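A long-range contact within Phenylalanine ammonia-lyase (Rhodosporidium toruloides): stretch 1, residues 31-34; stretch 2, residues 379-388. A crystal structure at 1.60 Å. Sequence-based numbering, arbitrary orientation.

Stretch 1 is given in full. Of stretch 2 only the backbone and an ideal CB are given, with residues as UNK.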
# COMPACT_ATOMS: atom_id res chain seq x y z
N ALA B 31 -21.68 17.27 -20.96
CA ALA B 31 -20.90 18.26 -20.16
C ALA B 31 -21.45 18.40 -18.73
O ALA B 31 -20.74 18.79 -17.80
CB ALA B 31 -20.89 19.62 -20.84
N VAL B 32 -22.73 18.08 -18.54
CA VAL B 32 -23.28 18.00 -17.17
C VAL B 32 -23.11 16.59 -16.57
O VAL B 32 -22.72 16.41 -15.40
CB VAL B 32 -24.79 18.36 -17.14
CG1 VAL B 32 -25.43 17.98 -15.78
CG2 VAL B 32 -24.96 19.84 -17.46
N ALA B 33 -23.40 15.61 -17.41
CA ALA B 33 -23.58 14.22 -16.99
C ALA B 33 -22.29 13.40 -16.75
O ALA B 33 -22.38 12.34 -16.16
CB ALA B 33 -24.47 13.51 -18.01
N GLY B 34 -21.12 13.88 -17.20
CA GLY B 34 -19.91 13.02 -17.27
C GLY B 34 -20.12 11.91 -18.29
O GLY B 34 -21.20 11.85 -18.96
N UNK B 379 -11.34 10.54 -14.45
CA UNK B 379 -12.03 11.67 -13.84
C UNK B 379 -13.39 11.96 -14.49
O UNK B 379 -14.35 12.30 -13.81
CB UNK B 379 -11.14 12.92 -13.92
N UNK B 380 -13.47 11.82 -15.80
CA UNK B 380 -14.77 11.95 -16.49
C UNK B 380 -15.80 10.85 -16.08
O UNK B 380 -17.00 11.09 -15.90
CB UNK B 380 -14.54 11.89 -18.00
N UNK B 381 -15.28 9.63 -15.93
CA UNK B 381 -16.12 8.54 -15.40
C UNK B 381 -16.63 8.85 -13.99
O UNK B 381 -17.86 8.79 -13.70
CB UNK B 381 -15.33 7.23 -15.39
N UNK B 382 -15.72 9.27 -13.12
CA UNK B 382 -16.11 9.64 -11.78
C UNK B 382 -17.19 10.72 -11.78
O UNK B 382 -18.14 10.69 -10.98
CB UNK B 382 -14.89 10.12 -10.99
N UNK B 383 -17.05 11.68 -12.70
CA UNK B 383 -18.03 12.75 -12.79
C UNK B 383 -19.42 12.13 -13.11
O UNK B 383 -20.47 12.54 -12.57
CB UNK B 383 -17.62 13.77 -13.85
N UNK B 384 -19.45 11.18 -14.04
CA UNK B 384 -20.74 10.56 -14.36
C UNK B 384 -21.32 9.84 -13.15
O UNK B 384 -22.52 9.96 -12.86
CB UNK B 384 -20.59 9.58 -15.53
N UNK B 385 -20.48 9.14 -12.40
CA UNK B 385 -20.94 8.38 -11.21
C UNK B 385 -21.48 9.34 -10.14
O UNK B 385 -22.60 9.16 -9.57
CB UNK B 385 -19.80 7.54 -10.63
N UNK B 386 -20.69 10.34 -9.78
CA UNK B 386 -21.06 11.24 -8.69
C UNK B 386 -22.25 12.09 -9.09
O UNK B 386 -23.05 12.48 -8.23
CB UNK B 386 -19.88 12.13 -8.30
N UNK B 387 -22.43 12.37 -10.38
CA UNK B 387 -23.60 13.13 -10.78
C UNK B 387 -24.89 12.36 -10.44
O UNK B 387 -25.87 12.91 -9.90
CB UNK B 387 -23.54 13.44 -12.28
N UNK B 388 -24.90 11.08 -10.75
CA UNK B 388 -26.06 10.23 -10.40
C UNK B 388 -26.18 10.14 -8.88
O UNK B 388 -27.30 10.25 -8.33
CB UNK B 388 -25.92 8.83 -11.01

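Stretch 2 is helical throughout, and it packs against stretch 1 where the carbonyl oxygens of Val32 and Ala33 and the glycine Gly34 face it. At position 379, CB has nothing of stretch 1 within reach, so this contact sets no preference; the residue is Leu379.

Position 380 points sideways, and its backbone matters more than its CB: the carbonyl O lies 3.8 Å from Gly34 CA. Many side chains would suit, and the deposited one is Ile380, whose O also accepts the helical hydrogen bond from the amide of position 384. An ideal CB on Gly34 would fall 2.9 Å from Ile380 O, so the close approach depends on glycine there.

Positions 381 and 382 direct CB away from stretch 1 and are unconstrained by it; they are His381 and Ala382.

Position 383 points toward stretch 1, its ideal CB 4.2 Å from Gly34 CA. Beyond lie the carbonyls of Ala31 and Val32, acceptors that could favour a polar side chain long enough to reach them or a water beside them, such as His, Asn or Gln, though an apolar one might also fit. The residue is His383. With chi1 in t, its ring brings CD2 to 3.6 Å from Val32 O, which lies at the ring edge. No direct hydrogen bond crosses here; instead, a water donates to Ala31 O (2.9 Å) and accepts a weak bond from His383 NE2 (3.3 Å).

Position 384 is the tightest. Its CA is 3.9 Å from Gly34 CA, and its ideal CB stands 3.4 Å from Ala33 O and 3.6 Å from Gly34 C, which favours a small residue, Ala, Gly or perhaps Ser. It is Ala384, whose CA makes a CA-H...O contact with Ala33 O at 3.0 Å. A water adds a second link, donating to Ala33 O (2.6 Å) and Ala384 O (2.8 Å).

Positions 385 and 386 leave stretch 1 untouched, and are Val385 and Leu386.

Position 387 again points toward stretch 1, its ideal CB 4.2 Å from Ala33 O and 4.4 Å from Val32 O. Ser or Thr would suit these acceptors, as would a compact apolar residue such as Val. In Thr387 (chi1 m) the hydroxyl turns back on its own helix: OG1 donates to His383 O at 2.7 Å. Val32 O is reached through a water that donates to it (2.7 Å) and to Thr387 OG1 (2.9 Å).

Position 388 points sideways into space stretch 1 does not fill; it is Ile388.

Stretch 2, residues 379-388: LIHAHAVLTI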
# COMPACT_ATOMS: atom_id res chain seq x y z
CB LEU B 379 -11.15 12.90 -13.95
CG LEU B 379 -9.86 12.86 -13.12
CD1 LEU B 379 -8.91 13.99 -13.47
CD2 LEU B 379 -10.21 12.82 -11.65
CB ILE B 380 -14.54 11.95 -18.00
CG1 ILE B 380 -13.68 13.17 -18.38
CG2 ILE B 380 -15.85 11.88 -18.81
CD1 ILE B 380 -13.29 13.17 -19.85
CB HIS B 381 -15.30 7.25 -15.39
CG HIS B 381 -16.08 6.03 -15.03
ND1 HIS B 381 -16.34 5.67 -13.72
CD2 HIS B 381 -16.63 5.06 -15.80
CE1 HIS B 381 -17.02 4.53 -13.71
NE2 HIS B 381 -17.21 4.14 -14.94
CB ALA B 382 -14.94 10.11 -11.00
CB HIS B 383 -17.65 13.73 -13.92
CG HIS B 383 -18.24 15.07 -13.74
ND1 HIS B 383 -17.56 16.09 -13.12
CD2 HIS B 383 -19.46 15.56 -14.05
CE1 HIS B 383 -18.33 17.16 -13.08
NE2 HIS B 383 -19.49 16.86 -13.64
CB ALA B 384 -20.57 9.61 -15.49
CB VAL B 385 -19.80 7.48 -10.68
CG1 VAL B 385 -20.19 6.85 -9.37
CG2 VAL B 385 -19.41 6.47 -11.72
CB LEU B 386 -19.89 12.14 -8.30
CG LEU B 386 -18.75 11.51 -7.51
CD1 LEU B 386 -17.73 12.55 -7.07
CD2 LEU B 386 -19.32 10.79 -6.29
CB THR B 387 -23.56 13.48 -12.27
OG1 THR B 387 -22.45 14.37 -12.51
CG2 THR B 387 -24.83 14.21 -12.70
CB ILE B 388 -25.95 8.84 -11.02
CG1 ILE B 388 -26.22 8.95 -12.51
CG2 ILE B 388 -26.98 7.88 -10.40
CD1 ILE B 388 -26.03 7.69 -13.28
O HOH W 1 -20.16 19.70 -15.11
O HOH W 2 -22.65 17.24 -12.86
O HOH W 3 -24.21 10.94 -14.89
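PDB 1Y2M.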